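Local atomic coordinates of aminotransferase (Paracoccus denitrificans, PDB entry 4GRX), a protein that probably catalyses the pyridoxal-phosphate-dependent transfer of amino groups between amines or omega-amino acids and keto acceptors, as a class III omega-aminotransferase. Residues T46-V54 with M71-G79; L357-F368 with L435-E443. All coordinates share one frame; numbering follows the deposited sequence.

Contact 1 (T46-V54 with M71-G79); sequences THGEGPYIV and MVAGFDHKG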
ATOM      1  N   THR A  46     -21.930 -10.153  -4.867  1.00 26.85           N
ATOM      2  CA  THR A  46     -22.274 -10.376  -3.476  1.00 27.63           C
ATOM      3  C   THR A  46     -21.516 -11.516  -2.820  1.00 27.95           C
ATOM      4  O   THR A  46     -21.240 -11.443  -1.627  1.00 28.56           O
ATOM      5  CB  THR A  46     -23.788 -10.583  -3.273  1.00 28.81           C
ATOM      6  OG1 THR A  46     -24.214 -11.689  -4.061  1.00 29.51           O
ATOM      7  CG2 THR A  46     -24.549  -9.353  -3.692  1.00 28.61           C
ATOM      8  N   HIS A  47     -21.198 -12.557  -3.589  1.00 28.09           N
ATOM      9  CA  HIS A  47     -20.490 -13.746  -3.087  1.00 28.63           C
ATOM     10  C   HIS A  47     -20.023 -14.596  -4.216  1.00 28.61           C
ATOM     11  O   HIS A  47     -20.153 -14.213  -5.374  1.00 28.41           O
ATOM     12  CB  HIS A  47     -21.397 -14.581  -2.204  1.00 30.15           C
ATOM     13  CG  HIS A  47     -22.602 -15.114  -2.919  1.00 31.35           C
ATOM     14  ND1 HIS A  47     -23.693 -14.360  -3.153  1.00 31.88           N
ATOM     15  CD2 HIS A  47     -22.861 -16.361  -3.465  1.00 32.50           C
ATOM     16  CE1 HIS A  47     -24.611 -15.092  -3.812  1.00 33.03           C
ATOM     17  NE2 HIS A  47     -24.103 -16.318  -4.001  1.00 33.50           N
ATOM     18  N   GLY A  48     -19.496 -15.775  -3.892  1.00 29.21           N
ATOM     19  CA  GLY A  48     -19.011 -16.715  -4.906  1.00 29.54           C
ATOM     20  C   GLY A  48     -19.059 -18.167  -4.452  1.00 31.15           C
ATOM     21  O   GLY A  48     -19.345 -18.452  -3.297  1.00 32.21           O
ATOM     22  N   GLU A  49     -18.805 -19.092  -5.370  1.00 31.80           N
ATOM     23  CA  GLU A  49     -18.756 -20.521  -5.054  1.00 33.39           C
ATOM     24  C   GLU A  49     -17.716 -21.158  -5.961  1.00 32.92           C
ATOM     25  O   GLU A  49     -17.853 -21.152  -7.189  1.00 32.63           O
ATOM     26  CB  GLU A  49     -20.103 -21.200  -5.286  1.00 35.64           C
ATOM     27  CG  GLU A  49     -21.266 -20.633  -4.490  1.00 37.02           C
ATOM     28  CD  GLU A  49     -22.615 -21.153  -4.968  1.00 39.59           C
ATOM     29  OE1 GLU A  49     -22.632 -22.009  -5.886  1.00 41.20           O
ATOM     30  OE2 GLU A  49     -23.664 -20.711  -4.434  1.00 40.29           O
ATOM     31  N   GLY A  50     -16.677 -21.714  -5.357  1.00 32.72           N
ATOM     32  CA  GLY A  50     -15.584 -22.239  -6.134  1.00 32.40           C
ATOM     33  C   GLY A  50     -15.066 -21.103  -6.995  1.00 30.73           C
ATOM     34  O   GLY A  50     -14.843 -19.997  -6.495  1.00 29.48           O
ATOM     35  N   PRO A  51     -14.890 -21.361  -8.302  1.00 30.86           N
ATOM     36  CA  PRO A  51     -14.401 -20.348  -9.239  1.00 29.41           C
ATOM     37  C   PRO A  51     -15.513 -19.473  -9.825  1.00 29.08           C
ATOM     38  O   PRO A  51     -15.303 -18.788 -10.828  1.00 28.84           O
ATOM     39  CB  PRO A  51     -13.738 -21.188 -10.324  1.00 30.19           C
ATOM     40  CG  PRO A  51     -14.499 -22.480 -10.318  1.00 31.97           C
ATOM     41  CD  PRO A  51     -15.073 -22.676  -8.944  1.00 32.32           C
ATOM     42  N   TYR A  52     -16.679 -19.481  -9.189  1.00 29.41           N
ATOM     43  CA  TYR A  52     -17.818 -18.683  -9.641  1.00 29.14           C
ATOM     44  C   TYR A  52     -18.085 -17.497  -8.745  1.00 28.16           C
ATOM     45  O   TYR A  52     -17.936 -17.586  -7.531  1.00 27.99           O
ATOM     46  CB  TYR A  52     -19.088 -19.523  -9.703  1.00 30.47           C
ATOM     47  CG  TYR A  52     -19.021 -20.668 -10.661  1.00 31.40           C
ATOM     48  CD1 TYR A  52     -18.605 -21.930 -10.234  1.00 32.32           C
ATOM     49  CD2 TYR A  52     -19.362 -20.494 -11.992  1.00 31.61           C
ATOM     50  CE1 TYR A  52     -18.527 -22.985 -11.115  1.00 33.62           C
ATOM     51  CE2 TYR A  52     -19.291 -21.541 -12.882  1.00 33.03           C
ATOM     52  CZ  TYR A  52     -18.881 -22.784 -12.434  1.00 34.02           C
ATOM     53  OH  TYR A  52     -18.816 -23.817 -13.316  1.00 35.55           O
ATOM     54  N   ILE A  53     -18.472 -16.390  -9.371  1.00 27.72           N
ATOM     55  CA  ILE A  53     -19.021 -15.233  -8.669  1.00 27.34           C
ATOM     56  C   ILE A  53     -20.487 -15.063  -9.079  1.00 28.52           C
ATOM     57  O   ILE A  53     -20.929 -15.585 -10.122  1.00 29.29           O
ATOM     58  CB  ILE A  53     -18.202 -13.940  -8.910  1.00 26.08           C
ATOM     59  CG1 ILE A  53     -18.286 -13.492 -10.380  1.00 26.01           C
ATOM     60  CG2 ILE A  53     -16.747 -14.127  -8.462  1.00 25.29           C
ATOM     61  CD1 ILE A  53     -17.658 -12.146 -10.665  1.00 24.66           C
ATOM     62  N   VAL A  54     -21.240 -14.371  -8.222  1.00 28.62           N
ATOM     63  CA  VAL A  54     -22.691 -14.194  -8.372  1.00 29.58           C
ATOM     64  C   VAL A  54     -23.016 -12.744  -8.042  1.00 28.98           C
ATOM     65  O   VAL A  54     -22.646 -12.267  -6.964  1.00 28.45           O
ATOM     66  CB  VAL A  54     -23.467 -15.109  -7.389  1.00 30.75           C
ATOM     67  CG1 VAL A  54     -24.967 -14.873  -7.458  1.00 31.66           C
ATOM     68  CG2 VAL A  54     -23.141 -16.568  -7.649  1.00 31.70           C
ATOM     69  N   MET A  71      -7.139 -15.019  -6.452  1.00 27.58           N
ATOM     70  CA  MET A  71      -8.095 -15.930  -5.777  1.00 29.03           C
ATOM     71  C   MET A  71      -7.918 -17.408  -6.184  1.00 29.25           C
ATOM     72  O   MET A  71      -8.876 -18.092  -6.544  1.00 30.01           O
ATOM     73  CB  MET A  71      -9.545 -15.489  -6.005  1.00 29.80           C
ATOM     74  CG  MET A  71      -9.778 -14.011  -5.813  1.00 29.39           C
ATOM     75  SD  MET A  71     -10.281 -13.638  -4.138  1.00 31.55           S
ATOM     76  CE  MET A  71      -9.641 -11.954  -4.104  1.00 31.46           C
ATOM     77  N   VAL A  72      -6.691 -17.894  -6.098  1.00 28.73           N
ATOM     78  CA  VAL A  72      -6.351 -19.236  -6.567  1.00 29.51           C
ATOM     79  C   VAL A  72      -7.132 -20.360  -5.882  1.00 30.52           C
ATOM     80  O   VAL A  72      -7.277 -21.447  -6.439  1.00 31.38           O
ATOM     81  CB  VAL A  72      -4.839 -19.489  -6.447  1.00 29.34           C
ATOM     82  CG1 VAL A  72      -4.080 -18.409  -7.215  1.00 28.04           C
ATOM     83  CG2 VAL A  72      -4.426 -19.517  -4.981  1.00 29.33           C
ATOM     84  N   ALA A  73      -7.638 -20.090  -4.684  1.00 30.44           N
ATOM     85  CA  ALA A  73      -8.418 -21.080  -3.969  1.00 32.06           C
ATOM     86  C   ALA A  73      -9.929 -20.850  -4.112  1.00 32.23           C
ATOM     87  O   ALA A  73     -10.727 -21.363  -3.331  1.00 32.95           O
ATOM     88  CB  ALA A  73      -8.004 -21.116  -2.509  1.00 32.59           C
ATOM     89  N   GLY A  74     -10.312 -20.075  -5.120  1.00 31.66           N
ATOM     90  CA  GLY A  74     -11.712 -19.753  -5.340  1.00 32.13           C
ATOM     91  C   GLY A  74     -12.277 -18.709  -4.391  1.00 31.80           C
ATOM     92  O   GLY A  74     -11.546 -18.040  -3.661  1.00 31.35           O
ATOM     93  N   PHE A  75     -13.597 -18.578  -4.404  1.00 32.65           N
ATOM     94  CA  PHE A  75     -14.265 -17.495  -3.703  1.00 32.45           C
ATOM     95  C   PHE A  75     -14.996 -17.928  -2.442  1.00 34.04           C
ATOM     96  O   PHE A  75     -15.691 -17.123  -1.825  1.00 34.36           O
ATOM     97  CB  PHE A  75     -15.215 -16.784  -4.665  1.00 31.84           C
ATOM     98  CG  PHE A  75     -14.527 -16.208  -5.863  1.00 30.63           C
ATOM     99  CD1 PHE A  75     -13.811 -15.026  -5.761  1.00 29.24           C
ATOM    100  CD2 PHE A  75     -14.584 -16.859  -7.089  1.00 31.22           C
ATOM    101  CE1 PHE A  75     -13.164 -14.494  -6.864  1.00 28.88           C
ATOM    102  CE2 PHE A  75     -13.945 -16.331  -8.203  1.00 30.69           C
ATOM    103  CZ  PHE A  75     -13.237 -15.145  -8.092  1.00 29.48           C
ATOM    104  N   ASP A  76     -14.851 -19.192  -2.052  1.00 35.69           N
ATOM    105  CA  ASP A  76     -15.457 -19.637  -0.800  1.00 37.07           C
ATOM    106  C   ASP A  76     -14.740 -20.804  -0.124  1.00 37.47           C
ATOM    107  O   ASP A  76     -15.379 -21.606   0.549  1.00 39.75           O
ATOM    108  CB  ASP A  76     -16.972 -19.913  -0.982  1.00 38.98           C
ATOM    109  CG  ASP A  76     -17.267 -21.235  -1.695  1.00 41.34           C
ATOM    110  OD1 ASP A  76     -16.490 -21.655  -2.581  1.00 41.24           O
ATOM    111  OD2 ASP A  76     -18.305 -21.860  -1.370  1.00 44.21           O
ATOM    112  N   HIS A  77     -13.422 -20.886  -0.284  1.00 35.74           N
ATOM    113  CA  HIS A  77     -12.638 -21.952   0.339  1.00 36.08           C
ATOM    114  C   HIS A  77     -12.821 -22.003   1.829  1.00 36.85           C
ATOM    115  O   HIS A  77     -12.441 -21.080   2.551  1.00 36.09           O
ATOM    116  CB  HIS A  77     -11.170 -21.810   0.007  1.00 35.12           C
ATOM    117  CG  HIS A  77     -10.353 -23.007   0.386  1.00 36.64           C
ATOM    118  ND1 HIS A  77      -9.826 -23.161   1.609  1.00 37.59           N
ATOM    119  CD2 HIS A  77      -9.987 -24.134  -0.345  1.00 37.57           C
ATOM    120  CE1 HIS A  77      -9.155 -24.329   1.665  1.00 38.93           C
ATOM    121  NE2 HIS A  77      -9.252 -24.922   0.469  1.00 38.78           N
ATOM    122  N   LYS A  78     -13.390 -23.115   2.293  1.00 38.62           N
ATOM    123  CA  LYS A  78     -13.758 -23.311   3.704  1.00 39.75           C
ATOM    124  C   LYS A  78     -12.587 -23.231   4.683  1.00 39.36           C
ATOM    125  O   LYS A  78     -12.717 -22.628   5.749  1.00 39.47           O
ATOM    126  CB  LYS A  78     -14.507 -24.635   3.886  1.00 42.14           C
ATOM    127  CG  LYS A  78     -15.396 -24.676   5.121  1.00 44.35           C
ATOM    128  CD  LYS A  78     -15.842 -26.092   5.464  1.00 47.08           C
ATOM    129  CE  LYS A  78     -16.480 -26.131   6.841  1.00 49.13           C
ATOM    130  NZ  LYS A  78     -16.420 -27.502   7.422  1.00 52.20           N
ATOM    131  N   GLY A  79     -11.460 -23.840   4.317  1.00 38.83           N
ATOM    132  CA  GLY A  79     -10.281 -23.873   5.173  1.00 38.77           C
ATOM    133  C   GLY A  79      -9.735 -22.483   5.399  1.00 36.97           C
ATOM    134  O   GLY A  79      -9.430 -22.102   6.528  1.00 37.42           O
TER
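The type II' turn E49-Y52, which joins strands 43-49 and 52-55 into a beta hairpin, meets the loop G74-D76 through two backbone amides: F75 N donates to G50 O (2.8 Å), and G50 N donates to D76 OD1 (2.8 Å). The second bond is almost straight (172°), although the carboxylate oxygen is met from above its plane. With CG set between the backbone N and the carbonyl carbon (chi1 77°), the D76 carboxylate is swung over the turn, where OD1 also lies 3.5 Å from E49 CA. G50 is thus gripped at both its N-H and its C=O, which pins the hairpin tip to the loop. Beside these two bonds the F75 side chain turns toward the hairpin, and its ring crosses I53 at a slant. I53 CG2 sits over the middle of one face in a CH-pi contact, 3.6 Å from the F75 ring centroid and only 12° off the normal, while P51 O comes to the ring's edge. The close pass just before the turn depends on G48, whose CA is 3.8 Å from F75 CB, too near to admit a side chain there. In the surrounding fold, strand 60-63 continues the hairpin's sheet and touches F75 through D63, E49 forms a salt bridge with R60, helix 443-463 packs on P51 and Y52, Y94 of the second subunit packs on I53, and the loop itself runs on into helix 78-90.

Contact 2 (L357-F368 with L435-E443); sequences LAENVRRLAPRF and LCPPFILTE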
ATOM      1  N   LEU A 357      -3.480 -27.896  -4.580  1.00 40.62           N
ATOM      2  CA  LEU A 357      -3.821 -26.850  -5.553  1.00 38.34           C
ATOM      3  C   LEU A 357      -2.764 -26.674  -6.634  1.00 37.25           C
ATOM      4  O   LEU A 357      -3.083 -26.731  -7.820  1.00 37.07           O
ATOM      5  CB  LEU A 357      -4.122 -25.521  -4.864  1.00 36.78           C
ATOM      6  CG  LEU A 357      -5.617 -25.306  -4.602  1.00 37.07           C
ATOM      7  CD1 LEU A 357      -6.165 -26.279  -3.567  1.00 39.11           C
ATOM      8  CD2 LEU A 357      -5.860 -23.866  -4.174  1.00 35.52           C
ATOM      9  N   ALA A 358      -1.518 -26.455  -6.209  1.00 36.85           N
ATOM     10  CA  ALA A 358      -0.342 -26.390  -7.098  1.00 35.88           C
ATOM     11  C   ALA A 358      -0.176 -27.630  -7.975  1.00 37.54           C
ATOM     12  O   ALA A 358       0.112 -27.495  -9.169  1.00 36.64           O
ATOM     13  CB  ALA A 358       0.922 -26.143  -6.291  1.00 35.61           C
ATOM     14  N   GLU A 359      -0.369 -28.825  -7.394  1.00 39.97           N
ATOM     15  CA  GLU A 359      -0.278 -30.053  -8.185  1.00 42.13           C
ATOM     16  C   GLU A 359      -1.374 -30.093  -9.240  1.00 41.97           C
ATOM     17  O   GLU A 359      -1.137 -30.523 -10.374  1.00 42.66           O
ATOM     18  CB  GLU A 359      -0.288 -31.325  -7.323  1.00 45.16           C
ATOM     19  CG  GLU A 359      -0.110 -32.633  -8.106  1.00 47.74           C
ATOM     20  CD  GLU A 359       1.275 -32.809  -8.738  1.00 48.40           C
ATOM     21  OE1 GLU A 359       1.927 -31.813  -9.127  1.00 46.53           O
ATOM     22  OE2 GLU A 359       1.732 -33.963  -8.860  1.00 51.15           O
ATOM     23  N   ASN A 360      -2.560 -29.612  -8.881  1.00 41.32           N
ATOM     24  CA  ASN A 360      -3.659 -29.489  -9.844  1.00 41.23           C
ATOM     25  C   ASN A 360      -3.277 -28.676 -11.097  1.00 39.57           C
ATOM     26  O   ASN A 360      -3.716 -28.994 -12.207  1.00 40.14           O
ATOM     27  CB  ASN A 360      -4.901 -28.912  -9.172  1.00 40.64           C
ATOM     28  CG  ASN A 360      -6.172 -29.205  -9.942  1.00 41.52           C
ATOM     29  OD1 ASN A 360      -6.549 -30.364 -10.122  1.00 44.06           O
ATOM     30  ND2 ASN A 360      -6.852 -28.152 -10.385  1.00 39.77           N
ATOM     31  N   VAL A 361      -2.437 -27.658 -10.913  1.00 37.77           N
ATOM     32  CA  VAL A 361      -1.946 -26.836 -12.021  1.00 36.54           C
ATOM     33  C   VAL A 361      -1.028 -27.648 -12.928  1.00 38.27           C
ATOM     34  O   VAL A 361      -1.189 -27.640 -14.152  1.00 38.62           O
ATOM     35  CB  VAL A 361      -1.192 -25.579 -11.521  1.00 34.24           C
ATOM     36  CG1 VAL A 361      -0.532 -24.829 -12.674  1.00 32.92           C
ATOM     37  CG2 VAL A 361      -2.131 -24.662 -10.756  1.00 32.89           C
ATOM     38  N   ARG A 362      -0.063 -28.341 -12.324  1.00 39.66           N
ATOM     39  CA  ARG A 362       0.883 -29.141 -13.087  1.00 41.17           C
ATOM     40  C   ARG A 362       0.129 -30.183 -13.892  1.00 43.07           C
ATOM     41  O   ARG A 362       0.435 -30.391 -15.059  1.00 43.66           O
ATOM     42  CB  ARG A 362       1.904 -29.807 -12.170  1.00 42.91           C
ATOM     43  CG  ARG A 362       3.106 -28.942 -11.841  1.00 41.84           C
ATOM     44  CD  ARG A 362       4.126 -29.698 -10.985  1.00 43.84           C
ATOM     45  NE  ARG A 362       3.754 -29.748  -9.566  1.00 44.48           N
ATOM     46  CZ  ARG A 362       3.914 -28.746  -8.693  1.00 43.14           C
ATOM     47  NH1 ARG A 362       4.430 -27.575  -9.076  1.00 41.24           N
ATOM     48  NH2 ARG A 362       3.542 -28.906  -7.427  1.00 43.77           N
ATOM     49  N   ARG A 363      -0.871 -30.803 -13.263  1.00 44.29           N
ATOM     50  CA  ARG A 363      -1.683 -31.878 -13.865  1.00 46.82           C
ATOM     51  C   ARG A 363      -2.548 -31.443 -15.066  1.00 45.75           C
ATOM     52  O   ARG A 363      -2.737 -32.209 -16.013  1.00 47.25           O
ATOM     53  CB  ARG A 363      -2.586 -32.498 -12.794  1.00 48.81           C
ATOM     54  CG  ARG A 363      -3.089 -33.906 -13.097  1.00 53.01           C
ATOM     55  CD  ARG A 363      -4.425 -34.204 -12.413  1.00 54.63           C
ATOM     56  NE  ARG A 363      -4.610 -33.364 -11.228  1.00 53.64           N
ATOM     57  CZ  ARG A 363      -5.421 -33.632 -10.203  1.00 54.87           C
ATOM     58  NH1 ARG A 363      -6.158 -34.749 -10.182  1.00 57.38           N
ATOM     59  NH2 ARG A 363      -5.485 -32.772  -9.185  1.00 52.83           N
ATOM     60  N   LEU A 364      -3.077 -30.220 -15.017  1.00 42.88           N
ATOM     61  CA  LEU A 364      -4.057 -29.785 -16.009  1.00 42.12           C
ATOM     62  C   LEU A 364      -3.481 -28.856 -17.069  1.00 40.29           C
ATOM     63  O   LEU A 364      -4.175 -28.514 -18.029  1.00 40.10           O
ATOM     64  CB  LEU A 364      -5.289 -29.170 -15.329  1.00 41.04           C
ATOM     65  CG  LEU A 364      -6.099 -30.170 -14.486  1.00 43.08           C
ATOM     66  CD1 LEU A 364      -7.122 -29.468 -13.606  1.00 41.94           C
ATOM     67  CD2 LEU A 364      -6.773 -31.243 -15.342  1.00 45.58           C
ATOM     68  N   ALA A 365      -2.211 -28.479 -16.898  1.00 39.04           N
ATOM     69  CA  ALA A 365      -1.500 -27.621 -17.855  1.00 37.70           C
ATOM     70  C   ALA A 365      -1.476 -28.185 -19.276  1.00 39.36           C
ATOM     71  O   ALA A 365      -1.660 -27.424 -20.229  1.00 38.82           O
ATOM     72  CB  ALA A 365      -0.084 -27.298 -17.378  1.00 36.71           C
ATOM     73  N   PRO A 366      -1.245 -29.507 -19.431  1.00 41.78           N
ATOM     74  CA  PRO A 366      -1.290 -30.088 -20.779  1.00 43.72           C
ATOM     75  C   PRO A 366      -2.623 -29.861 -21.480  1.00 43.91           C
ATOM     76  O   PRO A 366      -2.634 -29.402 -22.621  1.00 43.99           O
ATOM     77  CB  PRO A 366      -1.073 -31.579 -20.515  1.00 46.52           C
ATOM     78  CG  PRO A 366      -0.214 -31.597 -19.304  1.00 45.69           C
ATOM     79  CD  PRO A 366      -0.756 -30.495 -18.445  1.00 43.04           C
ATOM     80  N   ARG A 367      -3.724 -30.180 -20.800  1.00 44.19           N
ATOM     81  CA  ARG A 367      -5.069 -29.991 -21.342  1.00 44.62           C
ATOM     82  C   ARG A 367      -5.405 -28.520 -21.662  1.00 42.23           C
ATOM     83  O   ARG A 367      -6.033 -28.229 -22.696  1.00 42.90           O
ATOM     84  CB  ARG A 367      -6.090 -30.548 -20.372  1.00 45.34           C
ATOM     85  CG  ARG A 367      -7.516 -30.392 -20.852  1.00 46.10           C
ATOM     86  CD  ARG A 367      -8.495 -30.703 -19.734  1.00 46.52           C
ATOM     87  NE  ARG A 367      -9.866 -30.795 -20.228  1.00 47.76           N
ATOM     88  CZ  ARG A 367     -10.416 -31.925 -20.645  1.00 50.81           C
ATOM     89  NH1 ARG A 367      -9.708 -33.044 -20.631  1.00 52.86           N
ATOM     90  NH2 ARG A 367     -11.665 -31.937 -21.086  1.00 52.01           N
ATOM     91  N   PHE A 368      -4.991 -27.618 -20.765  1.00 39.53           N
ATOM     92  CA  PHE A 368      -5.155 -26.169 -20.911  1.00 37.05           C
ATOM     93  C   PHE A 368      -4.451 -25.714 -22.176  1.00 36.84           C
ATOM     94  O   PHE A 368      -5.018 -24.974 -22.977  1.00 36.66           O
ATOM     95  CB  PHE A 368      -4.523 -25.466 -19.707  1.00 35.20           C
ATOM     96  CG  PHE A 368      -5.080 -24.091 -19.407  1.00 33.47           C
ATOM     97  CD1 PHE A 368      -5.478 -23.223 -20.425  1.00 33.20           C
ATOM     98  CD2 PHE A 368      -5.154 -23.648 -18.086  1.00 32.24           C
ATOM     99  CE1 PHE A 368      -5.976 -21.963 -20.132  1.00 31.65           C
ATOM    100  CE2 PHE A 368      -5.634 -22.386 -17.781  1.00 30.74           C
ATOM    101  CZ  PHE A 368      -6.047 -21.541 -18.808  1.00 30.57           C
ATOM    102  N   LEU A 435      -6.077 -15.680 -19.674  1.00 27.57           N
ATOM    103  CA  LEU A 435      -6.786 -16.663 -18.894  1.00 27.57           C
ATOM    104  C   LEU A 435      -5.882 -17.056 -17.741  1.00 27.59           C
ATOM    105  O   LEU A 435      -4.732 -17.504 -17.951  1.00 27.76           O
ATOM    106  CB  LEU A 435      -7.120 -17.865 -19.765  1.00 28.44           C
ATOM    107  CG  LEU A 435      -8.166 -17.713 -20.872  1.00 28.91           C
ATOM    108  CD1 LEU A 435      -8.301 -19.026 -21.636  1.00 29.75           C
ATOM    109  CD2 LEU A 435      -9.527 -17.275 -20.324  1.00 28.85           C
ATOM    110  N   CYS A 436      -6.374 -16.838 -16.524  1.00 27.41           N
ATOM    111  CA  CYS A 436      -5.630 -17.180 -15.310  1.00 27.58           C
ATOM    112  C   CYS A 436      -6.575 -17.618 -14.191  1.00 27.57           C
ATOM    113  O   CYS A 436      -6.665 -16.955 -13.143  1.00 27.09           O
ATOM    114  CB  CYS A 436      -4.716 -16.021 -14.864  1.00 27.66           C
ATOM    115  SG  CYS A 436      -5.545 -14.451 -14.492  1.00 28.17           S
ATOM    116  N   PRO A 437      -7.273 -18.755 -14.405  1.00 27.99           N
ATOM    117  CA  PRO A 437      -8.323 -19.230 -13.496  1.00 28.26           C
ATOM    118  C   PRO A 437      -7.773 -19.684 -12.132  1.00 28.12           C
ATOM    119  O   PRO A 437      -6.573 -19.931 -12.010  1.00 28.03           O
ATOM    120  CB  PRO A 437      -8.930 -20.433 -14.247  1.00 29.22           C
ATOM    121  CG  PRO A 437      -8.040 -20.712 -15.418  1.00 29.22           C
ATOM    122  CD  PRO A 437      -6.866 -19.795 -15.370  1.00 28.46           C
ATOM    123  N   PRO A 438      -8.643 -19.810 -11.106  1.00 28.24           N
ATOM    124  CA  PRO A 438      -8.128 -20.376  -9.848  1.00 28.32           C
ATOM    125  C   PRO A 438      -7.536 -21.782 -10.034  1.00 28.88           C
ATOM    126  O   PRO A 438      -7.880 -22.514 -10.973  1.00 29.00           O
ATOM    127  CB  PRO A 438      -9.373 -20.456  -8.960  1.00 28.82           C
ATOM    128  CG  PRO A 438     -10.364 -19.534  -9.572  1.00 28.40           C
ATOM    129  CD  PRO A 438     -10.095 -19.563 -11.042  1.00 28.24           C
ATOM    130  N   PHE A 439      -6.645 -22.145  -9.123  1.00 29.02           N
ATOM    131  CA  PHE A 439      -6.049 -23.476  -9.115  1.00 29.56           C
ATOM    132  C   PHE A 439      -7.077 -24.589  -8.849  1.00 30.63           C
ATOM    133  O   PHE A 439      -6.926 -25.698  -9.344  1.00 31.55           O
ATOM    134  CB  PHE A 439      -4.901 -23.538  -8.099  1.00 29.57           C
ATOM    135  CG  PHE A 439      -3.775 -22.547  -8.351  1.00 28.53           C
ATOM    136  CD1 PHE A 439      -2.814 -22.317  -7.366  1.00 28.39           C
ATOM    137  CD2 PHE A 439      -3.668 -21.843  -9.559  1.00 27.68           C
ATOM    138  CE1 PHE A 439      -1.772 -21.423  -7.585  1.00 27.67           C
ATOM    139  CE2 PHE A 439      -2.629 -20.943  -9.779  1.00 26.81           C
ATOM    140  CZ  PHE A 439      -1.678 -20.733  -8.791  1.00 26.86           C
ATOM    141  N   ILE A 440      -8.128 -24.293  -8.091  1.00 30.76           N
ATOM    142  CA  ILE A 440      -9.183 -25.278  -7.770  1.00 32.11           C
ATOM    143  C   ILE A 440     -10.054 -25.713  -8.967  1.00 32.46           C
ATOM    144  O   ILE A 440     -11.070 -26.409  -8.795  1.00 33.76           O
ATOM    145  CB  ILE A 440     -10.109 -24.782  -6.632  1.00 32.44           C
ATOM    146  CG1 ILE A 440     -10.860 -23.510  -7.059  1.00 31.61           C
ATOM    147  CG2 ILE A 440      -9.306 -24.526  -5.363  1.00 32.31           C
ATOM    148  CD1 ILE A 440     -12.219 -23.368  -6.411  1.00 32.40           C
ATOM    149  N   LEU A 441      -9.644 -25.314 -10.168  1.00 31.45           N
ATOM    150  CA  LEU A 441     -10.420 -25.506 -11.390  1.00 31.58           C
ATOM    151  C   LEU A 441     -10.462 -26.965 -11.849  1.00 33.00           C
ATOM    152  O   LEU A 441      -9.405 -27.596 -12.009  1.00 33.23           O
ATOM    153  CB  LEU A 441      -9.861 -24.637 -12.520  1.00 30.22           C
ATOM    154  CG  LEU A 441     -10.774 -24.496 -13.737  1.00 30.32           C
ATOM    155  CD1 LEU A 441     -11.785 -23.373 -13.511  1.00 29.67           C
ATOM    156  CD2 LEU A 441      -9.950 -24.245 -14.989  1.00 29.73           C
ATOM    157  N   THR A 442     -11.679 -27.464 -12.090  1.00 39.45           N
ATOM    158  CA  THR A 442     -11.918 -28.854 -12.494  1.00 39.85           C
ATOM    159  C   THR A 442     -11.957 -28.979 -14.021  1.00 40.08           C
ATOM    160  O   THR A 442     -12.269 -28.011 -14.716  1.00 38.84           O
ATOM    161  CB  THR A 442     -13.250 -29.413 -11.911  1.00 39.58           C
ATOM    162  OG1 THR A 442     -14.378 -28.830 -12.591  1.00 38.86           O
ATOM    163  CG2 THR A 442     -13.371 -29.175 -10.393  1.00 40.01           C
ATOM    164  N   GLU A 443     -11.657 -30.168 -14.542  1.00 42.62           N
ATOM    165  CA  GLU A 443     -11.652 -30.404 -15.994  1.00 44.57           C
ATOM    166  C   GLU A 443     -12.931 -29.932 -16.673  1.00 43.10           C
ATOM    167  O   GLU A 443     -12.894 -29.465 -17.811  1.00 43.54           O
ATOM    168  CB  GLU A 443     -11.394 -31.880 -16.318  1.00 49.43           C
ATOM    169  CG  GLU A 443     -10.094 -32.407 -15.726  1.00 52.39           C
ATOM    170  CD  GLU A 443      -9.856 -33.881 -15.989  1.00 58.33           C
ATOM    171  OE1 GLU A 443     -10.562 -34.458 -16.841  1.00 61.26           O
ATOM    172  OE2 GLU A 443      -8.950 -34.468 -15.350  1.00 61.22           O
TER
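N360 ND2 is shared by two backbone carbonyls of the loop before helix 443-463, donating to F439 O at 2.7 Å and to L441 O at 3.1 Å. L441 O lies in the N360 amide plane, while F439 O, met nearly end-on, sits 22° out of it. CG stands anti to the backbone N (chi1 -160°), carrying the amide out from helix 357-375 to these acceptors. Cut back to an alanine, this position would probably leave both carbonyls without their shared donor and let the P438-L441 turn shift against the helix. The contact is a helix side laid against a proline-containing connection, which leads from strand 432-435 of the three-stranded antiparallel sheet to the C-terminal helix in this class III aminotransferase. On one flank V361 CG2 rests over a face of the F439 ring, offset toward the rim and 3.4 Å from F439 CD2, while L357 CD2 lies beside I440 CG2. On the other, F368 presents its ring edge to L435 CB and to P437 CD, the latter 3.7 Å from F368 CE2. L364 CD2 touches E443 CG. E443 OE1 lies over a face of the R367 guanidinium, beyond salt-bridge range, and R367 is paired instead with D447.

In the fold
Both segments of contact 1 precede those of contact 2 in the sequence, yet the two centres are only about 16 Å apart. They also touch directly: G50 CA packs on I440 CD1 (3.6 Å), and V72 O lies against F439 CB and P438 CB. Helix 443-463 ties them further, following directly on the loop of contact 2 while packing on the hairpin of contact 1. R276 likewise touches V72 of one and bonds P437 O of the other. The N-terminal hairpin and C-terminal elements are thereby joined in space, consistent with the smaller domain that both ends of the chain build together in other fold-type I PLP enzymes; contact 1 alone reaches the second subunit.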